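Local coordinates for protein exodeoxyribonuclease III (Archaeoglobus fulgidus, PDB 2VOA) that acts as an AP endonuclease of the exonuclease III family, cutting DNA at abasic sites and probably using magnesium or manganese ions, at residues A5-N10 against L16-P21; N148-P151 against D155-S158; D186-I191 against E195-F200; G207-G212 against A235-R240. The protein carries 1 engineered substitution. All blocks are in the same frame, centred on the assembly; numbering follows the deposited sequence.

Contact 1 (A5-N10 against L16-P21). With nucleotides of chain C.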
loop_
_atom_site.group_PDB
_atom_site.type_symbol
_atom_site.label_atom_id
_atom_site.label_comp_id
_atom_site.label_asym_id
_atom_site.label_seq_id
_atom_site.Cartn_x
_atom_site.Cartn_y
_atom_site.Cartn_z
ATOM N N ALA A 5 11.365 -24.946 2.241
ATOM C CA ALA A 5 10.040 -24.381 2.005
ATOM C C ALA A 5 9.950 -23.756 0.621
ATOM O O ALA A 5 10.977 -23.439 -0.008
ATOM C CB ALA A 5 9.714 -23.362 3.082
ATOM N N THR A 6 8.719 -23.589 0.152
ATOM C CA THR A 6 8.442 -22.888 -1.103
ATOM C C THR A 6 7.306 -21.886 -0.906
ATOM O O THR A 6 6.331 -22.171 -0.198
ATOM C CB THR A 6 8.174 -23.881 -2.298
ATOM O OG1 THR A 6 7.969 -23.149 -3.514
ATOM C CG2 THR A 6 6.981 -24.802 -2.070
ATOM N N PHE A 7 7.401 -20.727 -1.556
ATOM C CA PHE A 7 6.434 -19.626 -1.294
ATOM C C PHE A 7 6.341 -18.694 -2.491
ATOM O O PHE A 7 7.326 -18.026 -2.807
ATOM C CB PHE A 7 6.907 -18.862 -0.038
ATOM C CG PHE A 7 5.935 -17.828 0.518
ATOM C CD1 PHE A 7 4.576 -17.819 0.202
ATOM C CD2 PHE A 7 6.413 -16.868 1.411
ATOM C CE1 PHE A 7 3.712 -16.852 0.761
ATOM C CE2 PHE A 7 5.569 -15.902 1.971
ATOM C CZ PHE A 7 4.212 -15.891 1.648
ATOM N N ASN A 8 5.158 -18.646 -3.121
ATOM C CA ASN A 8 4.859 -17.630 -4.128
ATOM C C ASN A 8 4.498 -16.353 -3.370
ATOM O O ASN A 8 3.511 -16.313 -2.641
ATOM C CB ASN A 8 3.728 -18.116 -5.045
ATOM C CG ASN A 8 3.363 -17.090 -6.080
ATOM O OD1 ASN A 8 3.321 -15.882 -5.790
ATOM N ND2 ASN A 8 3.093 -17.561 -7.302
ATOM N N VAL A 9 5.349 -15.337 -3.503
ATOM C CA VAL A 9 5.258 -14.137 -2.653
ATOM C C VAL A 9 4.406 -12.996 -3.231
ATOM O O VAL A 9 4.121 -12.008 -2.537
ATOM C CB VAL A 9 6.687 -13.601 -2.285
ATOM C CG1 VAL A 9 7.480 -14.652 -1.528
ATOM C CG2 VAL A 9 7.438 -13.141 -3.544
ATOM N N ASN A 10 3.999 -13.126 -4.491
ATOM C CA ASN A 10 3.277 -12.054 -5.208
ATOM C C ASN A 10 3.920 -10.664 -5.029
ATOM O O ASN A 10 3.318 -9.748 -4.474
ATOM C CB ASN A 10 1.754 -12.050 -4.909
ATOM C CG ASN A 10 1.019 -10.950 -5.653
ATOM O OD1 ASN A 10 1.374 -10.623 -6.784
ATOM N ND2 ASN A 10 0.023 -10.343 -5.007
ATOM N N LEU A 16 7.938 -8.221 1.957
ATOM C CA LEU A 16 9.004 -8.347 2.967
ATOM C C LEU A 16 8.446 -8.358 4.390
ATOM O O LEU A 16 9.002 -9.017 5.282
ATOM C CB LEU A 16 10.055 -7.240 2.811
ATOM C CG LEU A 16 10.923 -7.295 1.543
ATOM C CD1 LEU A 16 11.756 -6.029 1.416
ATOM C CD2 LEU A 16 11.827 -8.549 1.508
ATOM N N HIS A 17 7.340 -7.651 4.600
ATOM C CA HIS A 17 6.720 -7.600 5.922
ATOM C C HIS A 17 6.181 -8.973 6.343
ATOM O O HIS A 17 5.882 -9.170 7.529
ATOM C CB HIS A 17 5.596 -6.562 5.957
ATOM C CG HIS A 17 4.407 -6.948 5.134
ATOM N ND1 HIS A 17 4.387 -6.845 3.757
ATOM C CD2 HIS A 17 3.210 -7.468 5.491
ATOM C CE1 HIS A 17 3.217 -7.267 3.305
ATOM N NE2 HIS A 17 2.483 -7.645 4.339
ATOM N N ILE A 18 6.033 -9.887 5.375
ATOM C CA ILE A 18 5.643 -11.270 5.634
ATOM C C ILE A 18 6.889 -12.153 5.653
ATOM O O ILE A 18 7.114 -12.880 6.607
ATOM C CB ILE A 18 4.674 -11.857 4.531
ATOM C CG1 ILE A 18 3.362 -11.061 4.453
ATOM C CG2 ILE A 18 4.387 -13.329 4.796
ATOM C CD1 ILE A 18 2.549 -11.068 5.740
ATOM N N VAL A 19 7.683 -12.082 4.585
ATOM C CA VAL A 19 8.746 -13.081 4.342
ATOM C C VAL A 19 9.821 -12.995 5.429
ATOM O O VAL A 19 10.243 -14.008 5.988
ATOM C CB VAL A 19 9.381 -12.885 2.950
ATOM C CG1 VAL A 19 10.644 -13.758 2.780
ATOM C CG2 VAL A 19 8.353 -13.172 1.858
ATOM N N ILE A 20 10.265 -11.782 5.725
ATOM C CA ILE A 20 11.361 -11.614 6.687
ATOM C C ILE A 20 10.982 -12.125 8.105
ATOM O O ILE A 20 11.694 -12.973 8.654
ATOM C CB ILE A 20 11.950 -10.171 6.647
ATOM C CG1 ILE A 20 12.484 -9.839 5.234
ATOM C CG2 ILE A 20 13.047 -9.963 7.737
ATOM C CD1 ILE A 20 13.529 -10.850 4.672
ATOM N N PRO A 21 9.854 -11.656 8.681
ATOM C CA PRO A 21 9.424 -12.249 9.973
ATOM C C PRO A 21 9.167 -13.772 9.891
ATOM O O PRO A 21 9.426 -14.516 10.864
ATOM C CB PRO A 21 8.116 -11.510 10.271
ATOM C CG PRO A 21 8.272 -10.183 9.565
ATOM C CD PRO A 21 8.970 -10.539 8.280
ATOM P P DG C 3 -1.102 -6.254 -2.530
ATOM O OP1 DG C 3 -1.172 -7.146 -1.351
ATOM O OP2 DG C 3 -1.258 -4.775 -2.375
ATOM O "O5'" DG C 3 0.271 -6.479 -3.300
ATOM C "C5'" DG C 3 0.717 -5.673 -4.371
ATOM C "C4'" DG C 3 1.180 -6.612 -5.460
ATOM O "O4'" DG C 3 0.040 -7.304 -6.034
ATOM C "C3'" DG C 3 1.872 -5.932 -6.625
ATOM O "O3'" DG C 3 3.235 -5.774 -6.340
ATOM C "C2'" DG C 3 1.641 -6.962 -7.730
ATOM C "C1'" DG C 3 0.187 -7.288 -7.451
ATOM N N9 DG C 3 -0.812 -6.388 -8.056
ATOM C C8 DG C 3 -1.655 -5.516 -7.402
ATOM N N7 DG C 3 -2.449 -4.845 -8.188
ATOM C C5 DG C 3 -2.123 -5.291 -9.463
ATOM C C6 DG C 3 -2.662 -4.918 -10.729
ATOM O O6 DG C 3 -3.566 -4.101 -10.957
ATOM N N1 DG C 3 -2.047 -5.603 -11.781
ATOM C C2 DG C 3 -1.047 -6.541 -11.616
ATOM N N2 DG C 3 -0.565 -7.103 -12.732
ATOM N N3 DG C 3 -0.530 -6.896 -10.428
ATOM C C4 DG C 3 -1.119 -6.243 -9.397
#
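Phe7 points its ring from strand 2-8 at helix 16-26, where two beta-branched residues receive it. CE2 lies 4.0 Å from CG2 of Ile18, which sits at the ring edge near its plane. The same CE2 is 3.9 Å from CG2 of Val19, which approaches at a slant. The ring gets this far because its CG is anti to the backbone N (chi1 -171°), which swings it off the strand. Over one ring face, toward the rim, lies Val9 CG1, which in turn meets Val19 CG2 at 3.8 Å. Short branched side chains suit this buried seam of a beta-alpha-beta unit completed by strand 30-34.

Where the strand ends, amides take over from hydrocarbon. Asn8, predicted to bind magnesium, closes an Asx turn: its OD1 accepts from Asn10 N at 3.1 Å, while its ND2 reaches Glu35 and Asp146. Asn10, the last residue of this turn, meets the DNA: its ND2 donates to O4' of DG3 of chain C at 3.2 Å, a rather bent bond (136°). Lys37 and Tyr203 hold the same amide. Were Asn10 an alanine, the sugar oxygen would probably lose this donor, and Lys37 and Tyr203 the amide they share. The apolar seam therefore fixes the strand against its helix, and the amides just beyond it serve the predicted metal site and the DNA.

Contact 2 (N148-P151 against D155-S158)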
loop_
_atom_site.group_PDB
_atom_site.type_symbol
_atom_site.label_atom_id
_atom_site.label_comp_id
_atom_site.label_asym_id
_atom_site.label_seq_id
_atom_site.Cartn_x
_atom_site.Cartn_y
_atom_site.Cartn_z
ATOM N N ASN A 148 1.642 -24.401 -10.967
ATOM C CA ASN A 148 0.383 -24.101 -11.662
ATOM C C ASN A 148 -0.254 -25.369 -12.214
ATOM O O ASN A 148 -0.874 -25.386 -13.269
ATOM C CB ASN A 148 0.580 -23.029 -12.742
ATOM C CG ASN A 148 0.719 -21.642 -12.135
ATOM O OD1 ASN A 148 -0.146 -21.204 -11.372
ATOM N ND2 ASN A 148 1.805 -20.958 -12.458
ATOM N N VAL A 149 -0.123 -26.441 -11.442
ATOM C CA VAL A 149 -0.796 -27.695 -11.771
ATOM C C VAL A 149 -1.243 -28.326 -10.472
ATOM O O VAL A 149 -0.433 -28.520 -9.558
ATOM C CB VAL A 149 0.136 -28.699 -12.518
ATOM C CG1 VAL A 149 -0.573 -30.059 -12.751
ATOM C CG2 VAL A 149 0.612 -28.123 -13.858
ATOM N N ALA A 150 -2.523 -28.655 -10.428
ATOM C CA ALA A 150 -3.110 -29.412 -9.329
ATOM C C ALA A 150 -3.282 -30.837 -9.893
ATOM O O ALA A 150 -4.201 -31.093 -10.707
ATOM C CB ALA A 150 -4.453 -28.808 -8.958
ATOM N N PRO A 151 -2.361 -31.754 -9.528
ATOM C CA PRO A 151 -2.308 -33.029 -10.271
ATOM C C PRO A 151 -3.450 -34.017 -9.996
ATOM O O PRO A 151 -3.791 -34.809 -10.888
ATOM C CB PRO A 151 -0.973 -33.644 -9.822
ATOM C CG PRO A 151 -0.768 -33.116 -8.435
ATOM C CD PRO A 151 -1.316 -31.684 -8.480
ATOM N N ASP A 155 -6.476 -31.898 -5.003
ATOM C CA ASP A 155 -5.720 -30.637 -5.060
ATOM C C ASP A 155 -6.539 -29.413 -5.475
ATOM O O ASP A 155 -6.011 -28.302 -5.524
ATOM C CB ASP A 155 -4.512 -30.781 -6.001
ATOM C CG ASP A 155 -3.524 -31.814 -5.514
ATOM O OD1 ASP A 155 -3.335 -32.825 -6.218
ATOM O OD2 ASP A 155 -2.963 -31.632 -4.401
ATOM N N VAL A 156 -7.822 -29.615 -5.755
ATOM C CA VAL A 156 -8.715 -28.506 -6.127
ATOM C C VAL A 156 -10.036 -28.622 -5.347
ATOM O O VAL A 156 -10.475 -29.729 -4.979
ATOM C CB VAL A 156 -9.009 -28.436 -7.687
ATOM C CG1 VAL A 156 -7.725 -28.308 -8.500
ATOM C CG2 VAL A 156 -9.850 -29.614 -8.174
ATOM N N HIS A 157 -10.672 -27.486 -5.092
ATOM C CA HIS A 157 -11.918 -27.507 -4.316
ATOM C C HIS A 157 -13.119 -28.145 -5.044
ATOM O O HIS A 157 -14.022 -28.700 -4.394
ATOM C CB HIS A 157 -12.272 -26.097 -3.810
ATOM C CG HIS A 157 -12.420 -25.078 -4.899
ATOM N ND1 HIS A 157 -13.512 -25.036 -5.737
ATOM C CD2 HIS A 157 -11.619 -24.055 -5.273
ATOM C CE1 HIS A 157 -13.368 -24.040 -6.594
ATOM N NE2 HIS A 157 -12.231 -23.424 -6.328
ATOM N N SER A 158 -13.141 -28.060 -6.376
ATOM C CA SER A 158 -14.301 -28.491 -7.185
ATOM C C SER A 158 -13.869 -29.202 -8.470
ATOM O O SER A 158 -14.024 -28.661 -9.577
ATOM C CB SER A 158 -15.196 -27.295 -7.544
ATOM O OG SER A 158 -15.664 -26.631 -6.384
#
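Asp155 turns its side chain across the ring of Pro151 at about a right angle, within the long loop between strand 141-144 and helix 170-180 of this DNase I-like fold. Its CG stands anti to the carbonyl carbon (chi1 -63°), a setting that brings OD1 to 3.2 Å from Pro151 CD and 3.4 Å from Pro151 CG. Proline suits the place: it offers the oxygen CH groups where other residues have an N-H, and its ring stiffens the turn. Beside it Ala150 aims its methyl at the returning chain, 3.6 Å from CB of Asp155. A side chain as small as alanine is called for, since the two CA atoms of Ala150 and Asp155 are just 5.2 Å apart.

The carboxylate is buried but well supplied. OD1 accepts from the backbone N of Glu152, inside the turn, and OD2 forms salt bridges with Arg189 and Arg216, so the group is likely to stay ionised. An asparagine in its place would probably leave Arg189 without this carboxylate and weaken the hold on Arg216, which keeps Asp186. Asn148, at the start of the loop, is predicted to bind magnesium and stabilise the transition state. The methyl of Ala150 also meets CG1 of Val156: its CB lies 3.3 Å from that carbon, tighter than usual for two carbons.

Contact 3 (D186-I191 against E195-F200)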
loop_
_atom_site.group_PDB
_atom_site.type_symbol
_atom_site.label_atom_id
_atom_site.label_comp_id
_atom_site.label_asym_id
_atom_site.label_seq_id
_atom_site.Cartn_x
_atom_site.Cartn_y
_atom_site.Cartn_z
ATOM N N ASP A 186 6.004 -36.414 -4.239
ATOM C CA ASP A 186 5.255 -35.204 -3.835
ATOM C C ASP A 186 5.085 -35.385 -2.329
ATOM O O ASP A 186 4.158 -36.074 -1.877
ATOM C CB ASP A 186 3.887 -35.226 -4.522
ATOM C CG ASP A 186 3.081 -33.932 -4.382
ATOM O OD1 ASP A 186 3.386 -33.030 -3.576
ATOM O OD2 ASP A 186 2.082 -33.817 -5.130
ATOM N N VAL A 187 6.011 -34.828 -1.557
ATOM C CA VAL A 187 6.091 -35.198 -0.131
ATOM C C VAL A 187 4.862 -34.766 0.679
ATOM O O VAL A 187 4.542 -35.389 1.698
ATOM C CB VAL A 187 7.449 -34.753 0.529
ATOM C CG1 VAL A 187 8.598 -35.513 -0.097
ATOM C CG2 VAL A 187 7.641 -33.213 0.444
ATOM N N LEU A 188 4.173 -33.712 0.232
ATOM C CA LEU A 188 2.900 -33.314 0.880
ATOM C C LEU A 188 1.982 -34.528 0.981
ATOM O O LEU A 188 1.333 -34.730 2.013
ATOM C CB LEU A 188 2.205 -32.186 0.100
ATOM C CG LEU A 188 0.869 -31.748 0.736
ATOM C CD1 LEU A 188 1.065 -31.273 2.185
ATOM C CD2 LEU A 188 0.238 -30.665 -0.158
ATOM N N ARG A 189 1.958 -35.357 -0.070
ATOM C CA ARG A 189 1.099 -36.561 -0.078
ATOM C C ARG A 189 1.702 -37.814 0.570
ATOM O O ARG A 189 0.977 -38.768 0.893
ATOM C CB ARG A 189 0.562 -36.839 -1.495
ATOM C CG ARG A 189 -0.129 -35.626 -2.123
ATOM C CD ARG A 189 -1.251 -35.124 -1.210
ATOM N NE ARG A 189 -2.016 -34.046 -1.816
ATOM C CZ ARG A 189 -2.924 -33.343 -1.170
ATOM N NH1 ARG A 189 -3.199 -33.633 0.107
ATOM N NH2 ARG A 189 -3.578 -32.385 -1.810
ATOM N N LYS A 190 3.014 -37.805 0.823
ATOM C CA LYS A 190 3.573 -38.809 1.742
ATOM C C LYS A 190 3.008 -38.634 3.159
ATOM O O LYS A 190 2.639 -39.616 3.831
ATOM C CB LYS A 190 5.105 -38.685 1.770
ATOM C CG LYS A 190 5.802 -39.757 2.621
ATOM C CD LYS A 190 7.320 -39.549 2.758
ATOM C CE LYS A 190 7.912 -40.770 3.468
ATOM N NZ LYS A 190 9.041 -40.384 4.346
ATOM N N ILE A 191 2.925 -37.376 3.595
ATOM C CA ILE A 191 2.579 -37.057 4.980
ATOM C C ILE A 191 1.065 -36.890 5.161
ATOM O O ILE A 191 0.516 -37.275 6.201
ATOM C CB ILE A 191 3.325 -35.764 5.456
ATOM C CG1 ILE A 191 4.842 -35.929 5.318
ATOM C CG2 ILE A 191 2.979 -35.425 6.924
ATOM C CD1 ILE A 191 5.450 -37.165 6.061
ATOM N N GLU A 195 -6.046 -35.426 1.615
ATOM C CA GLU A 195 -6.484 -34.453 2.610
ATOM C C GLU A 195 -6.529 -33.076 1.955
ATOM O O GLU A 195 -5.633 -32.705 1.202
ATOM C CB GLU A 195 -5.524 -34.463 3.800
ATOM C CG GLU A 195 -5.944 -33.622 4.996
ATOM C CD GLU A 195 -4.941 -33.726 6.160
ATOM O OE1 GLU A 195 -4.085 -34.641 6.166
ATOM O OE2 GLU A 195 -5.027 -32.868 7.054
ATOM N N ARG A 196 -7.611 -32.346 2.216
ATOM C CA ARG A 196 -7.789 -31.020 1.635
ATOM C C ARG A 196 -6.830 -30.052 2.299
ATOM O O ARG A 196 -7.013 -29.703 3.482
ATOM C CB ARG A 196 -9.223 -30.543 1.831
ATOM C CG ARG A 196 -10.246 -31.318 0.994
ATOM C CD ARG A 196 -11.642 -30.893 1.377
ATOM N NE ARG A 196 -11.882 -31.220 2.772
ATOM C CZ ARG A 196 -12.903 -30.777 3.494
ATOM N NH1 ARG A 196 -13.794 -29.953 2.966
ATOM N NH2 ARG A 196 -13.017 -31.151 4.758
ATOM N N ILE A 197 -5.793 -29.685 1.547
ATOM C CA ILE A 197 -4.750 -28.746 1.963
ATOM C C ILE A 197 -4.482 -27.862 0.760
ATOM O O ILE A 197 -4.140 -28.371 -0.306
ATOM C CB ILE A 197 -3.459 -29.457 2.355
ATOM C CG1 ILE A 197 -3.695 -30.380 3.557
ATOM C CG2 ILE A 197 -2.332 -28.404 2.665
ATOM C CD1 ILE A 197 -2.501 -31.194 3.973
ATOM N N TYR A 198 -4.640 -26.544 0.932
ATOM C CA TYR A 198 -4.526 -25.623 -0.204
ATOM C C TYR A 198 -3.390 -24.643 0.047
ATOM O O TYR A 198 -3.156 -24.238 1.187
ATOM C CB TYR A 198 -5.836 -24.881 -0.475
ATOM C CG TYR A 198 -6.981 -25.821 -0.737
ATOM C CD1 TYR A 198 -8.144 -25.726 0.014
ATOM C CD2 TYR A 198 -6.884 -26.831 -1.707
ATOM C CE1 TYR A 198 -9.226 -26.577 -0.200
ATOM C CE2 TYR A 198 -7.970 -27.695 -1.938
ATOM C CZ TYR A 198 -9.115 -27.580 -1.158
ATOM O OH TYR A 198 -10.186 -28.430 -1.374
ATOM N N THR A 199 -2.655 -24.335 -1.013
ATOM C CA THR A 199 -1.525 -23.414 -0.951
ATOM C C THR A 199 -1.857 -22.079 -1.648
ATOM O O THR A 199 -0.998 -21.214 -1.774
ATOM C CB THR A 199 -0.246 -24.038 -1.572
ATOM O OG1 THR A 199 -0.522 -24.522 -2.899
ATOM C CG2 THR A 199 0.290 -25.177 -0.684
ATOM N N PHE A 200 -3.091 -21.970 -2.149
ATOM C CA PHE A 200 -3.543 -20.795 -2.893
ATOM C C PHE A 200 -5.028 -20.542 -2.678
ATOM O O PHE A 200 -5.844 -21.455 -2.791
ATOM C CB PHE A 200 -3.266 -20.967 -4.384
ATOM C CG PHE A 200 -3.920 -19.918 -5.241
ATOM C CD1 PHE A 200 -3.437 -18.615 -5.247
ATOM C CD2 PHE A 200 -5.016 -20.237 -6.031
ATOM C CE1 PHE A 200 -4.048 -17.618 -6.053
ATOM C CE2 PHE A 200 -5.627 -19.258 -6.845
ATOM C CZ PHE A 200 -5.128 -17.934 -6.838
HETATM O O HOH W 1 -5.633 -30.485 -1.257
#
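Arg189 NH1 donates to the backbone O of Glu195 in a 2.8 Å bond that is fairly straight (155° at the hydrogen). The donor lies in the carbonyl plane, on a lone pair, and the oxygen sits 16° out of the guanidinium plane. NH1 also serves the carbonyl of His192, in the turn between the two segments. The neighbouring nitrogen, NH2, donates to a water lying at the guanidinium edge, 2.9 Å away, and that water accepts a second bond, also 2.9 Å, from Ile197 N. The arginine chain is bent at chi2 (-56°), which folds the head back toward the 195-200 segment.

Leu188, one residue earlier on helix 187-191, supplies the apolar half of the contact. Its CD2 lies 4.3 Å above the centre of the guanidinium, covering one face. Its other methyl, CD1, meets CD1 of Ile197 at 4.0 Å, and the two side chains run antiparallel where they pass. Further along, Thr199 and Phe200 together pair with Trp215, a classic beta bulge, and Thr199 bonds to Asp218, predicted to matter for catalysis.

Arginine suits the place because its flat head can serve several acceptors at once. Backbone carbonyls and a water take its N-H groups, a leucine shields its face, and the carboxylate of Asp155 balances its charge, so its positive charge is probably well compensated although it is partly buried.

Contact 4 (G207-G212 against A235-R240)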
loop_
_atom_site.group_PDB
_atom_site.type_symbol
_atom_site.label_atom_id
_atom_site.label_comp_id
_atom_site.label_asym_id
_atom_site.label_seq_id
_atom_site.Cartn_x
_atom_site.Cartn_y
_atom_site.Cartn_z
ATOM N N GLY A 207 -14.522 -14.616 1.029
ATOM C CA GLY A 207 -14.458 -15.651 2.065
ATOM C C GLY A 207 -13.808 -16.961 1.626
ATOM O O GLY A 207 -14.091 -18.010 2.186
ATOM N N ALA A 208 -12.933 -16.903 0.623
ATOM C CA ALA A 208 -12.292 -18.126 0.092
ATOM C C ALA A 208 -11.782 -19.109 1.151
ATOM O O ALA A 208 -12.009 -20.314 1.032
ATOM C CB ALA A 208 -11.161 -17.765 -0.855
ATOM N N ILE A 209 -11.055 -18.605 2.153
ATOM C CA ILE A 209 -10.415 -19.462 3.153
ATOM C C ILE A 209 -11.493 -20.183 3.968
ATOM O O ILE A 209 -11.506 -21.420 4.073
ATOM C CB ILE A 209 -9.450 -18.659 4.077
ATOM C CG1 ILE A 209 -8.307 -18.014 3.268
ATOM C CG2 ILE A 209 -8.903 -19.543 5.211
ATOM C CD1 ILE A 209 -7.468 -16.988 4.043
ATOM N N GLU A 210 -12.412 -19.400 4.529
ATOM C CA GLU A 210 -13.485 -19.954 5.333
ATOM C C GLU A 210 -14.348 -20.990 4.625
ATOM O O GLU A 210 -14.768 -21.959 5.256
ATOM C CB GLU A 210 -14.325 -18.831 5.940
ATOM C CG GLU A 210 -13.616 -18.174 7.104
ATOM C CD GLU A 210 -13.622 -19.053 8.349
ATOM O OE1 GLU A 210 -12.586 -19.114 9.048
ATOM O OE2 GLU A 210 -14.663 -19.694 8.614
ATOM N N ARG A 211 -14.625 -20.811 3.336
ATOM C CA ARG A 211 -15.432 -21.815 2.631
ATOM C C ARG A 211 -14.647 -22.865 1.851
ATOM O O ARG A 211 -15.232 -23.639 1.080
ATOM C CB ARG A 211 -16.517 -21.185 1.773
ATOM C CG ARG A 211 -16.092 -20.042 0.925
ATOM C CD ARG A 211 -17.208 -19.009 0.951
ATOM N NE ARG A 211 -17.128 -18.116 -0.199
ATOM C CZ ARG A 211 -17.744 -18.315 -1.365
ATOM N NH1 ARG A 211 -18.509 -19.388 -1.558
ATOM N NH2 ARG A 211 -17.586 -17.435 -2.349
ATOM N N GLY A 212 -13.338 -22.874 2.068
ATOM C CA GLY A 212 -12.437 -23.898 1.525
ATOM C C GLY A 212 -12.310 -23.851 0.011
ATOM O O GLY A 212 -12.170 -24.894 -0.639
ATOM N N ALA A 235 1.222 -26.901 4.884
ATOM C CA ALA A 235 1.031 -25.542 4.394
ATOM C C ALA A 235 0.783 -24.643 5.587
ATOM O O ALA A 235 -0.007 -24.981 6.469
ATOM C CB ALA A 235 -0.140 -25.464 3.382
ATOM N N ASP A 236 1.459 -23.508 5.625
ATOM C CA ASP A 236 1.308 -22.565 6.747
ATOM C C ASP A 236 0.266 -21.483 6.460
ATOM O O ASP A 236 0.513 -20.566 5.681
ATOM C CB ASP A 236 2.673 -21.948 7.080
ATOM C CG ASP A 236 2.659 -21.098 8.350
ATOM O OD1 ASP A 236 3.755 -20.591 8.703
ATOM O OD2 ASP A 236 1.585 -20.942 8.994
ATOM N N ILE A 237 -0.909 -21.606 7.086
ATOM C CA ILE A 237 -2.014 -20.662 6.871
ATOM C C ILE A 237 -1.777 -19.273 7.510
ATOM O O ILE A 237 -2.388 -18.267 7.105
ATOM C CB ILE A 237 -3.382 -21.275 7.346
ATOM C CG1 ILE A 237 -4.597 -20.467 6.834
ATOM C CG2 ILE A 237 -3.426 -21.409 8.857
ATOM C CD1 ILE A 237 -4.737 -20.422 5.341
ATOM N N LYS A 238 -0.905 -19.209 8.518
ATOM C CA LYS A 238 -0.733 -17.961 9.283
ATOM C C LYS A 238 -0.385 -16.713 8.427
ATOM O O LYS A 238 -1.069 -15.682 8.552
ATOM C CB LYS A 238 0.246 -18.147 10.452
ATOM C CG LYS A 238 -0.279 -19.072 11.528
ATOM C CD LYS A 238 0.695 -19.174 12.693
ATOM C CE LYS A 238 0.276 -20.294 13.642
ATOM N NZ LYS A 238 1.477 -21.048 14.139
ATOM N N PRO A 239 0.651 -16.803 7.564
ATOM C CA PRO A 239 0.946 -15.651 6.687
ATOM C C PRO A 239 -0.205 -15.276 5.733
ATOM O O PRO A 239 -0.309 -14.106 5.338
ATOM C CB PRO A 239 2.189 -16.081 5.891
ATOM C CG PRO A 239 2.475 -17.509 6.238
ATOM C CD PRO A 239 1.582 -17.935 7.370
ATOM N N ARG A 240 -1.058 -16.249 5.391
ATOM C CA ARG A 240 -2.227 -15.997 4.522
ATOM C C ARG A 240 -3.354 -15.192 5.207
ATOM O O ARG A 240 -4.195 -14.574 4.550
ATOM C CB ARG A 240 -2.757 -17.318 3.942
ATOM C CG ARG A 240 -3.872 -17.154 2.885
ATOM C CD ARG A 240 -3.360 -16.423 1.643
ATOM N NE ARG A 240 -4.356 -16.203 0.574
ATOM C CZ ARG A 240 -5.250 -15.209 0.573
ATOM N NH1 ARG A 240 -5.351 -14.390 1.617
ATOM N NH2 ARG A 240 -6.097 -15.063 -0.436
#
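Ile209 reaches from the 207-212 turn toward the 235-240 segment, and its CB parts into two branches. The short one, CG2, faces Ile237 CD1 at 4.3 Å, a loose apolar touch. The longer one runs through CG1, anti to the carbonyl carbon (chi1 -61°), to CD1. That methyl rests over one face of the Arg240 guanidinium, with NH1 4.1 Å away, and also meets the aliphatic CG of Arg240 at 3.8 Å. An isoleucine suits the place because it can offer one methyl to a neighbouring isoleucine and another to the flat side of an arginine. The guanidinium edges take polar partners: Arg240 NE donates to the backbone O of Asp247, whose side chain is predicted to bind magnesium, and NH2 to the backbone O of Tyr201.

Ile209 opens a type I turn that ends at Gly212, whose positive phi favours glycine. Asp236 OD2 accepts from Lys238 N at 3.1 Å, a capping bond at the start of the short, weakly bonded helix.

The 235-240 segment leads from the edge strand 230-235 into helix 238-241. Pro239 leans on Ile18 and Trp22 of helix 16-26, while the 207-212 turn comes from the long loop before strand 218-222.

How the contacts relate
Contacts 2 and 3 are the most closely tied: Asp155 OD2 and Arg189 NH2 make a 2.8 Å salt bridge. Contact 4 bridges the rest. Its Gly212 O lies 3.4 Å from His157 CB of contact 2 and 3.4 Å from Tyr198 CE1 of contact 3, and its Pro239 CB packs 3.7 Å from Ile18 CG2 of contact 1. Contacts 1 and 2 do not touch (centres 22 Å apart), yet each carries a predicted magnesium ligand, Asn8 and Asn148, and Asp146 accepts from the side chain of Asn8 and the backbone N of Asn148. Contact 1 holds the DNA directly, whereas the nearest atoms of contacts 2, 3 and 4 stay about 5, 6 and 7 Å from it.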